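Local coordinates for uncharacterized protein (Plasmodium falciparum, PDB 1ZSO), which is of unknown function but probably binds zinc, at residues P119-Y133 with V136-H150. Sequence-based numbering, arbitrary orientation.
Sequences PSNNFIVEDTKGKLY and VNLSDQNWCDYNEEH
W143 turns the edge of its six-membered ring toward one face of Y133, an offset edge-to-face pair with planes at 72°; K131 CD lies over the other face of Y133, toward its rim, and D145 OD1 sits at the ring's edge, near its plane. Over the indole, V136 CG1 lies on one face and D145 N on the opposite one, both toward the rim. L138 CD1 covers one face of F123, while V136 O lies in plane at that ring's edge. At the hairpin turn, K129 CD stands 3.6 Å from the centroid of the H150 ring, with E149 OE1 on the opposite face. The backbones pair antiparallel at F123 and V136, V136 N reaching F123 O at 3.0 Å, and L138 N bonds to S120 O. D127 OD2 takes two donors: N147 ND2 at 2.9 Å on the syn side, and Y133 OH at 2.5 Å on the anti side. N147 reaches that carboxylate because its CG swings away from the backbone N (chi1 -167°). Strand 143-147, an edge strand of the six-stranded sheet, thus packs against the 123-127/132-136 hairpin of the other sheet, apolar at W143, polar at D145 and N147. Buried D127 links the hairpin's turn end to that strand; its donors, with K131 N on OD1, would be expected to favour the ionised form.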
loop_
_atom_site.group_PDB
_atom_site.type_symbol
_atom_site.label_atom_id
_atom_site.label_comp_id
_atom_site.label_asym_id
_atom_site.label_seq_id
_atom_site.Cartn_x
_atom_site.Cartn_y
_atom_site.Cartn_z
ATOM N N PRO B 119 2.750 -9.445 -14.729
ATOM C CA PRO B 119 1.623 -10.348 -14.561
ATOM C C PRO B 119 1.865 -11.264 -13.389
ATOM O O PRO B 119 3.010 -11.673 -13.137
ATOM C CB PRO B 119 1.580 -11.150 -15.874
ATOM C CG PRO B 119 2.837 -10.881 -16.555
ATOM C CD PRO B 119 3.401 -9.588 -16.035
ATOM N N SER B 120 0.799 -11.545 -12.649
ATOM C CA SER B 120 0.924 -12.302 -11.432
ATOM C C SER B 120 0.411 -13.699 -11.726
ATOM O O SER B 120 0.388 -14.120 -12.872
ATOM C CB SER B 120 0.181 -11.602 -10.279
ATOM O OG SER B 120 -1.218 -11.538 -10.525
ATOM N N ASN B 121 0.027 -14.434 -10.697
ATOM C CA ASN B 121 -0.506 -15.774 -10.916
ATOM C C ASN B 121 -1.878 -15.956 -10.322
ATOM O O ASN B 121 -2.175 -16.991 -9.759
ATOM C CB ASN B 121 0.480 -16.847 -10.425
ATOM C CG ASN B 121 1.438 -16.319 -9.394
ATOM O OD1 ASN B 121 2.617 -16.058 -9.698
ATOM N ND2 ASN B 121 0.943 -16.126 -8.165
ATOM N N ASN B 122 -2.712 -14.930 -10.426
ATOM C CA ASN B 122 -4.112 -15.105 -10.086
ATOM C C ASN B 122 -4.989 -14.886 -11.317
ATOM O O ASN B 122 -6.089 -14.362 -11.206
ATOM C CB ASN B 122 -4.671 -14.201 -8.922
ATOM C CG ASN B 122 -3.614 -13.465 -8.097
ATOM O OD1 ASN B 122 -2.892 -12.584 -8.579
ATOM N ND2 ASN B 122 -3.630 -13.733 -6.807
ATOM N N PHE B 123 -4.546 -15.300 -12.488
ATOM C CA PHE B 123 -5.444 -15.208 -13.650
ATOM C C PHE B 123 -6.394 -16.380 -13.629
ATOM O O PHE B 123 -6.177 -17.347 -12.927
ATOM C CB PHE B 123 -4.688 -15.181 -14.972
ATOM C CG PHE B 123 -3.935 -13.919 -15.210
ATOM C CD1 PHE B 123 -4.572 -12.820 -15.738
ATOM C CD2 PHE B 123 -2.581 -13.826 -14.900
ATOM C CE1 PHE B 123 -3.895 -11.646 -15.956
ATOM C CE2 PHE B 123 -1.890 -12.669 -15.132
ATOM C CZ PHE B 123 -2.553 -11.567 -15.678
ATOM N N ILE B 124 -7.476 -16.244 -14.378
ATOM C CA ILE B 124 -8.503 -17.247 -14.503
ATOM C C ILE B 124 -8.606 -17.472 -16.007
ATOM O O ILE B 124 -8.509 -16.532 -16.805
ATOM C CB ILE B 124 -9.858 -16.796 -13.895
ATOM C CG1 ILE B 124 -9.641 -16.270 -12.465
ATOM C CG2 ILE B 124 -10.917 -17.961 -13.908
ATOM C CD1 ILE B 124 -10.893 -15.703 -11.789
ATOM N N VAL B 125 -8.732 -18.740 -16.384
ATOM C CA VAL B 125 -8.960 -19.092 -17.764
ATOM C C VAL B 125 -10.196 -19.986 -17.876
ATOM O O VAL B 125 -10.388 -20.908 -17.084
ATOM C CB VAL B 125 -7.764 -19.815 -18.340
ATOM C CG1 VAL B 125 -8.163 -20.528 -19.598
ATOM C CG2 VAL B 125 -6.630 -18.825 -18.577
ATOM N N GLU B 126 -11.031 -19.681 -18.861
ATOM C CA GLU B 126 -12.087 -20.594 -19.297
ATOM C C GLU B 126 -11.624 -21.150 -20.629
ATOM O O GLU B 126 -11.135 -20.386 -21.446
ATOM C CB GLU B 126 -13.424 -19.872 -19.479
ATOM C CG GLU B 126 -14.585 -20.853 -19.794
ATOM C CD GLU B 126 -15.932 -20.187 -19.834
ATOM O OE1 GLU B 126 -15.966 -18.938 -19.862
ATOM O OE2 GLU B 126 -16.962 -20.915 -19.829
ATOM N N ASP B 127 -11.752 -22.463 -20.843
ATOM C CA ASP B 127 -11.430 -23.041 -22.154
ATOM C C ASP B 127 -12.693 -23.167 -22.993
ATOM O O ASP B 127 -13.771 -22.882 -22.499
ATOM C CB ASP B 127 -10.677 -24.379 -22.037
ATOM C CG ASP B 127 -11.530 -25.518 -21.451
ATOM O OD1 ASP B 127 -12.769 -25.547 -21.578
ATOM O OD2 ASP B 127 -10.925 -26.427 -20.869
ATOM N N THR B 128 -12.548 -23.573 -24.254
ATOM C CA THR B 128 -13.649 -23.549 -25.198
ATOM C C THR B 128 -14.753 -24.559 -24.831
ATOM O O THR B 128 -15.903 -24.425 -25.279
ATOM C CB THR B 128 -13.178 -23.790 -26.664
ATOM O OG1 THR B 128 -12.376 -24.975 -26.733
ATOM C CG2 THR B 128 -12.394 -22.567 -27.201
ATOM N N LYS B 129 -14.399 -25.539 -23.995
ATOM C CA LYS B 129 -15.359 -26.508 -23.465
ATOM C C LYS B 129 -15.920 -26.056 -22.118
ATOM O O LYS B 129 -16.572 -26.828 -21.421
ATOM C CB LYS B 129 -14.685 -27.871 -23.311
ATOM C CG LYS B 129 -14.154 -28.452 -24.620
ATOM C CD LYS B 129 -15.275 -28.961 -25.504
ATOM C CE LYS B 129 -14.741 -29.520 -26.818
ATOM N NZ LYS B 129 -15.662 -29.207 -27.957
ATOM N N GLY B 130 -15.622 -24.815 -21.739
ATOM C CA GLY B 130 -16.293 -24.164 -20.628
ATOM C C GLY B 130 -15.748 -24.398 -19.227
ATOM O O GLY B 130 -16.327 -23.900 -18.264
ATOM N N LYS B 131 -14.644 -25.128 -19.083
ATOM C CA LYS B 131 -14.121 -25.388 -17.743
ATOM C C LYS B 131 -13.087 -24.343 -17.379
ATOM O O LYS B 131 -12.410 -23.782 -18.246
ATOM C CB LYS B 131 -13.578 -26.812 -17.603
ATOM C CG LYS B 131 -12.122 -26.984 -17.817
ATOM C CD LYS B 131 -11.413 -27.246 -16.520
ATOM C CE LYS B 131 -11.136 -28.732 -16.308
ATOM N NZ LYS B 131 -9.704 -28.893 -15.844
ATOM N N LEU B 132 -13.003 -24.068 -16.086
ATOM C CA LEU B 132 -12.285 -22.914 -15.588
ATOM C C LEU B 132 -11.003 -23.348 -14.916
ATOM O O LEU B 132 -10.956 -24.379 -14.249
ATOM C CB LEU B 132 -13.157 -22.167 -14.587
ATOM C CG LEU B 132 -14.463 -21.592 -15.149
ATOM C CD1 LEU B 132 -15.375 -21.230 -14.027
ATOM C CD2 LEU B 132 -14.181 -20.382 -15.984
ATOM N N TYR B 133 -9.951 -22.569 -15.105
ATOM C CA TYR B 133 -8.682 -22.864 -14.471
ATOM C C TYR B 133 -8.335 -21.661 -13.625
ATOM O O TYR B 133 -8.453 -20.506 -14.073
ATOM C CB TYR B 133 -7.604 -23.149 -15.520
ATOM C CG TYR B 133 -8.021 -24.199 -16.527
ATOM C CD1 TYR B 133 -8.971 -23.922 -17.507
ATOM C CD2 TYR B 133 -7.494 -25.478 -16.471
ATOM C CE1 TYR B 133 -9.363 -24.882 -18.415
ATOM C CE2 TYR B 133 -7.883 -26.444 -17.359
ATOM C CZ TYR B 133 -8.808 -26.141 -18.335
ATOM O OH TYR B 133 -9.160 -27.126 -19.218
ATOM N N VAL B 136 -3.910 -19.329 -12.491
ATOM C CA VAL B 136 -3.195 -19.398 -13.767
ATOM C C VAL B 136 -2.009 -18.458 -13.685
ATOM O O VAL B 136 -2.153 -17.263 -13.418
ATOM C CB VAL B 136 -4.111 -19.061 -14.956
ATOM C CG1 VAL B 136 -3.327 -18.914 -16.236
ATOM C CG2 VAL B 136 -5.196 -20.135 -15.107
ATOM N N ASN B 137 -0.824 -19.037 -13.824
ATOM C CA ASN B 137 0.419 -18.307 -13.615
ATOM C C ASN B 137 0.959 -17.801 -14.923
ATOM O O ASN B 137 1.303 -18.589 -15.789
ATOM C CB ASN B 137 1.485 -19.183 -12.965
ATOM C CG ASN B 137 2.819 -18.458 -12.835
ATOM O OD1 ASN B 137 2.871 -17.222 -12.974
ATOM N ND2 ASN B 137 3.909 -19.212 -12.545
ATOM N N LEU B 138 1.034 -16.485 -15.057
ATOM C CA LEU B 138 1.551 -15.904 -16.283
ATOM C C LEU B 138 2.743 -15.004 -15.985
ATOM O O LEU B 138 3.175 -14.256 -16.841
ATOM C CB LEU B 138 0.446 -15.183 -17.079
ATOM C CG LEU B 138 -0.626 -16.085 -17.702
ATOM C CD1 LEU B 138 -1.794 -15.294 -18.311
ATOM C CD2 LEU B 138 -0.072 -16.969 -18.774
ATOM N N SER B 139 3.306 -15.113 -14.792
ATOM C CA SER B 139 4.505 -14.369 -14.513
ATOM C C SER B 139 5.627 -14.770 -15.464
ATOM O O SER B 139 6.482 -13.942 -15.762
ATOM C CB SER B 139 4.959 -14.499 -13.048
ATOM O OG SER B 139 5.523 -15.757 -12.777
ATOM N N ASP B 140 5.627 -16.010 -15.959
ATOM C CA ASP B 140 6.627 -16.441 -16.954
ATOM C C ASP B 140 6.119 -16.350 -18.426
ATOM O O ASP B 140 6.779 -16.839 -19.362
ATOM C CB ASP B 140 7.092 -17.865 -16.646
ATOM C CG ASP B 140 5.939 -18.822 -16.479
ATOM O OD1 ASP B 140 4.786 -18.510 -16.936
ATOM O OD2 ASP B 140 6.180 -19.881 -15.840
ATOM N N GLN B 141 4.927 -15.754 -18.586
ATOM C CA GLN B 141 4.373 -15.315 -19.861
ATOM C C GLN B 141 3.716 -16.432 -20.655
ATOM O O GLN B 141 3.302 -16.226 -21.799
ATOM C CB GLN B 141 5.437 -14.607 -20.705
ATOM C CG GLN B 141 5.665 -13.138 -20.346
ATOM C CD GLN B 141 6.610 -12.908 -19.174
ATOM O OE1 GLN B 141 6.358 -12.031 -18.327
ATOM N NE2 GLN B 141 7.706 -13.661 -19.123
ATOM N N ASN B 142 3.611 -17.621 -20.051
ATOM C CA ASN B 142 3.214 -18.836 -20.786
ATOM C C ASN B 142 2.481 -19.757 -19.796
ATOM O O ASN B 142 2.856 -19.868 -18.629
ATOM C CB ASN B 142 4.426 -19.590 -21.390
ATOM C CG ASN B 142 5.131 -18.826 -22.514
ATOM O OD1 ASN B 142 4.711 -18.867 -23.696
ATOM N ND2 ASN B 142 6.236 -18.166 -22.171
ATOM N N TRP B 143 1.470 -20.452 -20.279
ATOM C CA TRP B 143 0.733 -21.352 -19.414
ATOM C C TRP B 143 -0.041 -22.330 -20.237
ATOM O O TRP B 143 -0.589 -21.972 -21.257
ATOM C CB TRP B 143 -0.200 -20.553 -18.509
ATOM C CG TRP B 143 -1.200 -21.376 -17.802
ATOM C CD1 TRP B 143 -1.080 -21.930 -16.562
ATOM C CD2 TRP B 143 -2.506 -21.751 -18.286
ATOM N NE1 TRP B 143 -2.213 -22.629 -16.252
ATOM C CE2 TRP B 143 -3.108 -22.533 -17.285
ATOM C CE3 TRP B 143 -3.209 -21.493 -19.455
ATOM C CZ2 TRP B 143 -4.379 -23.063 -17.415
ATOM C CZ3 TRP B 143 -4.478 -22.047 -19.604
ATOM C CH2 TRP B 143 -5.049 -22.825 -18.585
ATOM N N CYS B 144 -0.075 -23.578 -19.777
ATOM C CA CYS B 144 -0.956 -24.564 -20.359
ATOM C C CYS B 144 -1.503 -25.537 -19.327
ATOM O O CYS B 144 -0.994 -25.644 -18.220
ATOM C CB CYS B 144 -0.261 -25.320 -21.486
ATOM S SG CYS B 144 1.125 -26.299 -20.946
ATOM N N ASP B 145 -2.575 -26.202 -19.716
ATOM C CA ASP B 145 -3.185 -27.250 -18.938
ATOM C C ASP B 145 -3.801 -28.197 -19.969
ATOM O O ASP B 145 -3.695 -27.972 -21.183
ATOM C CB ASP B 145 -4.250 -26.694 -17.965
ATOM C CG ASP B 145 -4.325 -27.489 -16.631
ATOM O OD1 ASP B 145 -4.417 -26.851 -15.557
ATOM O OD2 ASP B 145 -4.285 -28.742 -16.648
ATOM N N TYR B 146 -4.445 -29.255 -19.478
ATOM C CA TYR B 146 -5.010 -30.297 -20.318
ATOM C C TYR B 146 -6.413 -30.509 -19.821
ATOM O O TYR B 146 -6.633 -30.675 -18.627
ATOM C CB TYR B 146 -4.189 -31.583 -20.171
ATOM C CG TYR B 146 -4.442 -32.661 -21.202
ATOM C CD1 TYR B 146 -5.038 -33.846 -20.839
ATOM C CD2 TYR B 146 -4.062 -32.500 -22.541
ATOM C CE1 TYR B 146 -5.277 -34.864 -21.781
ATOM C CE2 TYR B 146 -4.290 -33.517 -23.500
ATOM C CZ TYR B 146 -4.895 -34.698 -23.108
ATOM O OH TYR B 146 -5.148 -35.726 -24.013
ATOM N N ASN B 147 -7.373 -30.459 -20.732
ATOM C CA ASN B 147 -8.736 -30.846 -20.403
ATOM C C ASN B 147 -8.849 -32.369 -20.526
ATOM O O ASN B 147 -8.908 -32.915 -21.636
ATOM C CB ASN B 147 -9.749 -30.137 -21.310
ATOM C CG ASN B 147 -11.165 -30.261 -20.803
ATOM O OD1 ASN B 147 -11.632 -31.349 -20.452
ATOM N ND2 ASN B 147 -11.868 -29.143 -20.776
ATOM N N GLU B 148 -8.859 -33.043 -19.374
ATOM C CA GLU B 148 -8.948 -34.496 -19.333
ATOM C C GLU B 148 -10.301 -34.960 -19.865
ATOM O O GLU B 148 -10.397 -36.016 -20.495
ATOM C CB GLU B 148 -8.796 -35.017 -17.899
ATOM C CG GLU B 148 -7.591 -34.505 -17.111
ATOM C CD GLU B 148 -6.290 -35.256 -17.383
ATOM O OE1 GLU B 148 -6.287 -36.505 -17.509
ATOM O OE2 GLU B 148 -5.249 -34.572 -17.442
ATOM N N GLU B 149 -11.349 -34.188 -19.570
ATOM C CA GLU B 149 -12.729 -34.547 -19.955
ATOM C C GLU B 149 -12.852 -34.737 -21.463
ATOM O O GLU B 149 -13.442 -35.720 -21.924
ATOM C CB GLU B 149 -13.718 -33.467 -19.490
ATOM C CG GLU B 149 -14.796 -33.923 -18.520
ATOM C CD GLU B 149 -16.182 -33.943 -19.159
ATOM O OE1 GLU B 149 -16.288 -33.631 -20.361
ATOM O OE2 GLU B 149 -17.166 -34.261 -18.464
ATOM N N HIS B 150 -12.288 -33.800 -22.225
ATOM C CA HIS B 150 -12.347 -33.852 -23.679
ATOM C C HIS B 150 -10.978 -34.127 -24.300
ATOM O O HIS B 150 -10.825 -34.018 -25.510
ATOM C CB HIS B 150 -12.905 -32.539 -24.252
ATOM C CG HIS B 150 -14.258 -32.153 -23.723
ATOM N ND1 HIS B 150 -14.430 -31.459 -22.542
ATOM C CD2 HIS B 150 -15.500 -32.326 -24.237
ATOM C CE1 HIS B 150 -15.719 -31.243 -22.341
ATOM N NE2 HIS B 150 -16.389 -31.757 -23.355
HETATM O O HOH W 1 6.084 -11.314 -13.638
#